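Trehalose monomycolate exporter MmpL3 (Mycobacterium tuberculosis, PDB 7NVH) exports trehalose monomycolate, the mycolic acid precursor of the mycobacterial outer envelope, as a membrane transporter of the RND permease superfamily. Local coordinates at residues T449-T453 and G543-L547; R473-M477 and P489-W493. One frame throughout, in Å; residues are numbered along the deposited sequence.

Interaction 1. Residues T449-T453 and G543-L547; sequences TNPLT and GTPAL. With AV0 (Lauryl Maltose Neopentyl Glycol), chain B.
Gly543 is the N-cap of helix 544-556, in a conformation (phi/psi 98/161) that suits glycine; a CB here would also collide with Pro451 O. The bare backbone lets Gly543 CA come within 4.6 Å of Leu452 CA and 3.6 Å of Pro451 O. Helix geometry starts at Thr544, and Leu547 N donates to Gly543 O (2.8 Å). Pro545 points at the strand: its CD lies 3.4 Å from Pro451 O, and Leu452 (m, t) brings CD2 to 3.9 Å from both Pro545 CB and Ala546 CB. Asn450 (chi1 t) sets OD1 3.1 Å from Thr544 CB, while its ND2 lies 3.1 Å from OCB of the bound detergent AV0; Leu547 CD1 is 3.8 Å from AV0 O6. In the antiparallel sheet (order 2-3-1-4) of a ferredoxin-like subdomain, first strand 451-457 lies between 508-514 and edge strand 540-543, which passes straight into helix 544-556; helix 521-528 meets Leu452 and Ala546, and helix 49-61 packs on Leu547.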
loop_
_atom_site.group_PDB
_atom_site.type_symbol
_atom_site.label_atom_id
_atom_site.label_comp_id
_atom_site.label_asym_id
_atom_site.label_seq_id
_atom_site.Cartn_x
_atom_site.Cartn_y
_atom_site.Cartn_z
ATOM N N THR A 449 11.795 11.867 -22.882
ATOM C CA THR A 449 12.237 13.051 -22.169
ATOM C C THR A 449 11.449 13.176 -20.876
ATOM O O THR A 449 10.275 12.802 -20.805
ATOM C CB THR A 449 12.061 14.315 -23.015
ATOM O OG1 THR A 449 10.754 14.321 -23.599
ATOM C CG2 THR A 449 13.102 14.361 -24.118
ATOM N N ASN A 450 12.111 13.702 -19.847
ATOM C CA ASN A 450 11.517 13.898 -18.529
ATOM C C ASN A 450 11.735 15.360 -18.162
ATOM O O ASN A 450 12.562 15.679 -17.295
ATOM C CB ASN A 450 12.136 12.958 -17.499
ATOM C CG ASN A 450 11.306 12.846 -16.251
ATOM O OD1 ASN A 450 10.243 13.450 -16.152
ATOM N ND2 ASN A 450 11.783 12.073 -15.285
ATOM N N PRO A 451 11.013 16.275 -18.800
ATOM C CA PRO A 451 11.346 17.695 -18.700
ATOM C C PRO A 451 10.698 18.386 -17.509
ATOM O O PRO A 451 9.743 17.896 -16.904
ATOM C CB PRO A 451 10.793 18.258 -20.014
ATOM C CG PRO A 451 9.588 17.427 -20.262
ATOM C CD PRO A 451 9.899 16.045 -19.738
ATOM N N LEU A 452 11.251 19.550 -17.185
ATOM C CA LEU A 452 10.654 20.482 -16.241
ATOM C C LEU A 452 9.994 21.598 -17.034
ATOM O O LEU A 452 10.607 22.158 -17.945
ATOM C CB LEU A 452 11.703 21.059 -15.291
ATOM C CG LEU A 452 12.202 20.162 -14.160
ATOM C CD1 LEU A 452 13.284 20.872 -13.372
ATOM C CD2 LEU A 452 11.055 19.765 -13.253
ATOM N N THR A 453 8.752 21.920 -16.690
ATOM C CA THR A 453 7.942 22.843 -17.471
ATOM C C THR A 453 7.669 24.113 -16.678
ATOM O O THR A 453 7.193 24.050 -15.541
ATOM C CB THR A 453 6.622 22.194 -17.882
ATOM O OG1 THR A 453 5.709 22.234 -16.779
ATOM C CG2 THR A 453 6.847 20.752 -18.289
ATOM N N GLY A 543 6.056 19.531 -14.292
ATOM C CA GLY A 543 6.800 18.445 -14.887
ATOM C C GLY A 543 6.868 17.238 -13.967
ATOM O O GLY A 543 6.652 17.323 -12.755
ATOM N N THR A 544 7.168 16.090 -14.568
ATOM C CA THR A 544 7.248 14.853 -13.795
ATOM C C THR A 544 8.302 14.883 -12.693
ATOM O O THR A 544 8.001 14.399 -11.588
ATOM C CB THR A 544 7.479 13.665 -14.734
ATOM O OG1 THR A 544 6.575 13.749 -15.843
ATOM C CG2 THR A 544 7.244 12.358 -13.998
ATOM N N PRO A 545 9.526 15.387 -12.900
ATOM C CA PRO A 545 10.459 15.468 -11.764
ATOM C C PRO A 545 9.945 16.330 -10.629
ATOM O O PRO A 545 10.189 16.009 -9.459
ATOM C CB PRO A 545 11.733 16.059 -12.385
ATOM C CG PRO A 545 11.587 15.887 -13.837
ATOM C CD PRO A 545 10.132 15.917 -14.132
ATOM N N ALA A 546 9.235 17.417 -10.934
ATOM C CA ALA A 546 8.675 18.264 -9.890
ATOM C C ALA A 546 7.442 17.642 -9.254
ATOM O O ALA A 546 7.179 17.874 -8.070
ATOM C CB ALA A 546 8.331 19.641 -10.454
ATOM N N LEU A 547 6.679 16.861 -10.020
ATOM C CA LEU A 547 5.475 16.221 -9.508
ATOM C C LEU A 547 5.759 15.260 -8.366
ATOM O O LEU A 547 4.906 15.104 -7.486
ATOM C CB LEU A 547 4.763 15.473 -10.634
ATOM C CG LEU A 547 3.799 16.285 -11.494
ATOM C CD1 LEU A 547 3.510 15.562 -12.796
ATOM C CD2 LEU A 547 2.519 16.556 -10.742
HETATM C C1 AV0 B . 0.952 9.057 -14.428
HETATM O O1 AV0 B . 1.892 8.096 -14.087
HETATM C C2 AV0 B . -0.070 9.211 -13.319
HETATM O O2 AV0 B . -0.735 7.962 -13.127
HETATM C C3 AV0 B . -1.086 10.259 -13.657
HETATM O O3 AV0 B . -1.893 10.488 -12.468
HETATM C C4 AV0 B . -0.495 11.552 -14.105
HETATM O O4 AV0 B . -1.524 12.336 -14.808
HETATM C C5 AV0 B . 0.683 11.402 -15.071
HETATM O O5 AV0 B . 1.645 10.345 -14.671
HETATM C C6 AV0 B . 1.414 12.702 -15.145
HETATM O O6 AV0 B . 2.780 12.476 -14.908
HETATM C CAA AV0 B . -1.206 -1.370 -9.015
HETATM C CAB AV0 B . 8.101 7.051 -25.116
HETATM O OAI AV0 B . -2.228 12.590 -10.711
HETATM O OAJ AV0 B . 14.088 9.600 -18.762
HETATM O OAL AV0 B . 10.472 7.960 -11.673
HETATM O OAN AV0 B . 10.053 9.615 -17.215
HETATM O OAP AV0 B . 7.629 8.248 -17.600
HETATM O OAQ AV0 B . -1.552 16.731 -12.997
HETATM O OAR AV0 B . 15.437 9.849 -15.668
HETATM O OAS AV0 B . -4.649 14.875 -13.412
HETATM O OAT AV0 B . 15.181 8.341 -13.222
HETATM O OAU AV0 B . -1.579 15.082 -15.380
HETATM O OAV AV0 B . 12.555 7.576 -12.665
HETATM C CAW AV0 B . -0.929 -0.404 -10.153
HETATM C CAX AV0 B . 8.102 5.859 -24.107
HETATM C CAY AV0 B . -1.315 1.004 -9.731
HETATM C CAZ AV0 B . 7.754 6.381 -22.684
HETATM C CBA AV0 B . -0.731 2.009 -10.725
HETATM C CBB AV0 B . 7.828 5.202 -21.687
HETATM C CBC AV0 B . 0.780 1.749 -10.882
HETATM C CBD AV0 B . 7.645 5.721 -20.225
HETATM C CBE AV0 B . 1.449 2.972 -11.589
HETATM C CBF AV0 B . 7.250 4.534 -19.322
HETATM C CBG AV0 B . 0.734 3.246 -12.980
HETATM C CBH AV0 B . 6.955 5.053 -17.864
HETATM C CBI AV0 B . 0.888 4.769 -13.348
HETATM C CBJ AV0 B . 5.667 4.359 -17.329
HETATM C CBK AV0 B . 2.087 4.960 -14.379
HETATM C CBL AV0 B . 5.301 4.937 -15.918
HETATM C CBM AV0 B . -2.802 13.820 -11.090
HETATM C CBN AV0 B . 14.167 8.439 -17.971
HETATM C CBP AV0 B . 9.681 8.856 -12.420
HETATM C CBQ AV0 B . 3.255 5.791 -13.704
HETATM C CBR AV0 B . 4.153 5.990 -16.090
HETATM C CBS AV0 B . 2.944 7.994 -15.064
HETATM C CBT AV0 B . 5.295 7.352 -14.205
HETATM O OBV AV0 B . 6.027 7.948 -15.294
HETATM O OBX AV0 B . 7.875 8.179 -13.869
HETATM O OBY AV0 B . -1.195 13.667 -12.900
HETATM O OBZ AV0 B . 12.478 7.709 -16.391
HETATM O OCB AV0 B . 11.415 9.031 -14.795
HETATM C CCC AV0 B . -1.834 14.590 -11.935
HETATM C CCD AV0 B . 13.536 8.700 -16.616
HETATM C CCF AV0 B . 9.344 8.239 -13.757
HETATM C CCH AV0 B . 9.503 8.683 -16.219
HETATM C CCJ AV0 B . 7.412 7.818 -15.222
HETATM C CCL AV0 B . 8.041 8.712 -16.298
HETATM C CCM AV0 B . 3.908 6.765 -14.762
HETATM C CCN AV0 B . -2.549 15.762 -12.614
HETATM C CCO AV0 B . 14.629 8.660 -15.546
HETATM C CCQ AV0 B . 9.978 9.082 -14.864
HETATM C CCR AV0 B . -2.146 13.238 -13.937
HETATM C CCS AV0 B . 11.938 7.774 -15.015
HETATM C CCT AV0 B . -3.341 15.412 -13.820
HETATM C CCU AV0 B . 14.082 8.603 -14.161
HETATM C CCV AV0 B . -2.674 14.434 -14.717
HETATM C CCW AV0 B . 13.073 7.554 -14.017
#

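Interaction 2. Residues R473-M477 and P489-W493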
loop_
_atom_site.group_PDB
_atom_site.type_symbol
_atom_site.label_atom_id
_atom_site.label_comp_id
_atom_site.label_asym_id
_atom_site.label_seq_id
_atom_site.Cartn_x
_atom_site.Cartn_y
_atom_site.Cartn_z
ATOM N N ARG A 473 12.593 33.317 -20.067
ATOM C CA ARG A 473 13.596 32.379 -20.550
ATOM C C ARG A 473 15.000 32.856 -20.212
ATOM O O ARG A 473 15.854 32.055 -19.816
ATOM C CB ARG A 473 13.440 32.187 -22.054
ATOM C CG ARG A 473 14.154 30.976 -22.608
ATOM C CD ARG A 473 14.162 31.004 -24.118
ATOM N NE ARG A 473 15.037 29.979 -24.670
ATOM C CZ ARG A 473 15.503 29.991 -25.912
ATOM N NH1 ARG A 473 15.180 30.980 -26.733
ATOM N NH2 ARG A 473 16.293 29.016 -26.332
ATOM N N SER A 474 15.257 34.157 -20.359
ATOM C CA SER A 474 16.574 34.699 -20.042
ATOM C C SER A 474 16.914 34.486 -18.575
ATOM O O SER A 474 18.047 34.129 -18.239
ATOM C CB SER A 474 16.624 36.185 -20.392
ATOM O OG SER A 474 16.277 36.400 -21.748
ATOM N N LYS A 475 15.945 34.710 -17.685
ATOM C CA LYS A 475 16.160 34.381 -16.280
ATOM C C LYS A 475 16.370 32.884 -16.095
ATOM O O LYS A 475 17.228 32.461 -15.315
ATOM C CB LYS A 475 14.987 34.871 -15.434
ATOM C CG LYS A 475 14.897 36.381 -15.346
ATOM C CD LYS A 475 13.770 36.833 -14.436
ATOM C CE LYS A 475 13.439 38.293 -14.679
ATOM N NZ LYS A 475 13.413 39.079 -13.420
ATOM N N ALA A 476 15.595 32.065 -16.806
ATOM C CA ALA A 476 15.743 30.622 -16.703
ATOM C C ALA A 476 16.974 30.111 -17.434
ATOM O O ALA A 476 17.446 29.011 -17.129
ATOM C CB ALA A 476 14.494 29.925 -17.239
ATOM N N MET A 477 17.496 30.869 -18.395
ATOM C CA MET A 477 18.761 30.520 -19.040
ATOM C C MET A 477 19.933 31.170 -18.314
ATOM O O MET A 477 20.796 31.824 -18.896
ATOM C CB MET A 477 18.732 30.914 -20.510
ATOM C CG MET A 477 18.140 29.849 -21.410
ATOM S SD MET A 477 18.899 29.828 -23.042
ATOM C CE MET A 477 18.632 31.520 -23.559
ATOM N N PRO A 489 22.424 27.335 -27.268
ATOM C CA PRO A 489 21.333 27.872 -26.443
ATOM C C PRO A 489 20.043 28.114 -27.202
ATOM O O PRO A 489 18.986 28.220 -26.567
ATOM C CB PRO A 489 21.911 29.196 -25.912
ATOM C CG PRO A 489 23.394 29.113 -26.174
ATOM C CD PRO A 489 23.511 28.312 -27.426
ATOM N N ALA A 490 20.087 28.198 -28.532
ATOM C CA ALA A 490 18.915 28.581 -29.310
ATOM C C ALA A 490 17.790 27.558 -29.253
ATOM O O ALA A 490 16.658 27.898 -29.611
ATOM C CB ALA A 490 19.312 28.823 -30.767
ATOM N N ASN A 491 18.060 26.328 -28.819
ATOM C CA ASN A 491 17.028 25.301 -28.732
ATOM C C ASN A 491 16.769 24.871 -27.293
ATOM O O ASN A 491 16.161 23.821 -27.063
ATOM C CB ASN A 491 17.398 24.090 -29.589
ATOM C CG ASN A 491 18.060 24.478 -30.892
ATOM O OD1 ASN A 491 19.169 24.040 -31.192
ATOM N ND2 ASN A 491 17.385 25.312 -31.672
ATOM N N MET A 492 17.222 25.656 -26.323
ATOM C CA MET A 492 16.973 25.372 -24.919
ATOM C C MET A 492 15.679 26.041 -24.477
ATOM O O MET A 492 15.362 27.152 -24.910
ATOM C CB MET A 492 18.137 25.856 -24.055
ATOM C CG MET A 492 19.109 24.764 -23.652
ATOM S SD MET A 492 20.443 25.386 -22.616
ATOM C CE MET A 492 19.690 25.279 -20.998
ATOM N N TRP A 493 14.936 25.352 -23.610
ATOM C CA TRP A 493 13.639 25.817 -23.118
ATOM C C TRP A 493 12.674 26.059 -24.275
ATOM O O TRP A 493 12.090 27.134 -24.419
ATOM C CB TRP A 493 13.793 27.066 -22.250
ATOM C CG TRP A 493 14.396 26.762 -20.923
ATOM C CD1 TRP A 493 15.626 27.135 -20.482
ATOM C CD2 TRP A 493 13.803 26.004 -19.865
ATOM N NE1 TRP A 493 15.837 26.661 -19.213
ATOM C CE2 TRP A 493 14.728 25.963 -18.812
ATOM C CE3 TRP A 493 12.576 25.359 -19.707
ATOM C CZ2 TRP A 493 14.468 25.305 -17.618
ATOM C CZ3 TRP A 493 12.319 24.707 -18.521
ATOM C CH2 TRP A 493 13.260 24.683 -17.493
#
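Pro489 opens the loop segment beside the end of helix 466-476, its CB 4.2 Å from Met477 SD. Its carbonyl looks inward: Pro489 O accepts from Met492 N (3.1 Å), folding 489-492 into a tight turn, and lies 2.8 Å from Arg473 NH2, though at too poor an angle to count as a hydrogen bond. Ala490 turns its CB away but offers its carbonyl, and Arg473 NH2 reaches Ala490 O in a long, weak hydrogen bond of 3.5 Å. At Met492 the carbonyl is held by the same guanidinium twice, from Arg473 NE (2.9 Å) and from Arg473 NH2 (2.5 Å), both weak because the angles are bent. An almost fully extended arginine thus gathers loop carbonyls near its tip. The loop is the connection between the first helix and the second strand, 494-495, of a ferredoxin-like beta-alpha-beta-beta-alpha-beta subdomain, the fold familiar from the porter domains of RND transporters. Met492 CB further packs on Met477 SD at 4.2 Å. Trp493, with left-handed backbone angles (58/53), turns its CB toward the helix, 3.9 Å from Arg473 CG. Ala476 CB lies over one face of the indole, 4.3 Å from Trp493 CE2, and Met477 CG meets the ring edge, 3.8 Å from Trp493 CD1. Phe482 makes an edge-to-face contact with the indole, and Leu454 of strand 451-457 touches both Trp493 and Ala476.

Interactions 1 and 2 belong to one ferredoxin-like subdomain, their centres 16 Å apart, and strand 451-457 and helix 466-476 are consecutive elements of it. They meet where Leu452 O of interaction 1 lies 3.1 Å from Trp493 CZ3 of interaction 2, a packing contact. Two residues serve both: Phe482 touches Leu452 as well as Met492 and Trp493, and Asn513 pairs through its backbone with Leu452 and, weakly, through OD1 with Trp493 N. Interaction 1 contributes Asn450 and Leu547 to the pocket of the bound detergent; its centre lies about 25 Å from the centre of the chain, that of interaction 2, which closes the helix-to-strand connection, about 41 Å.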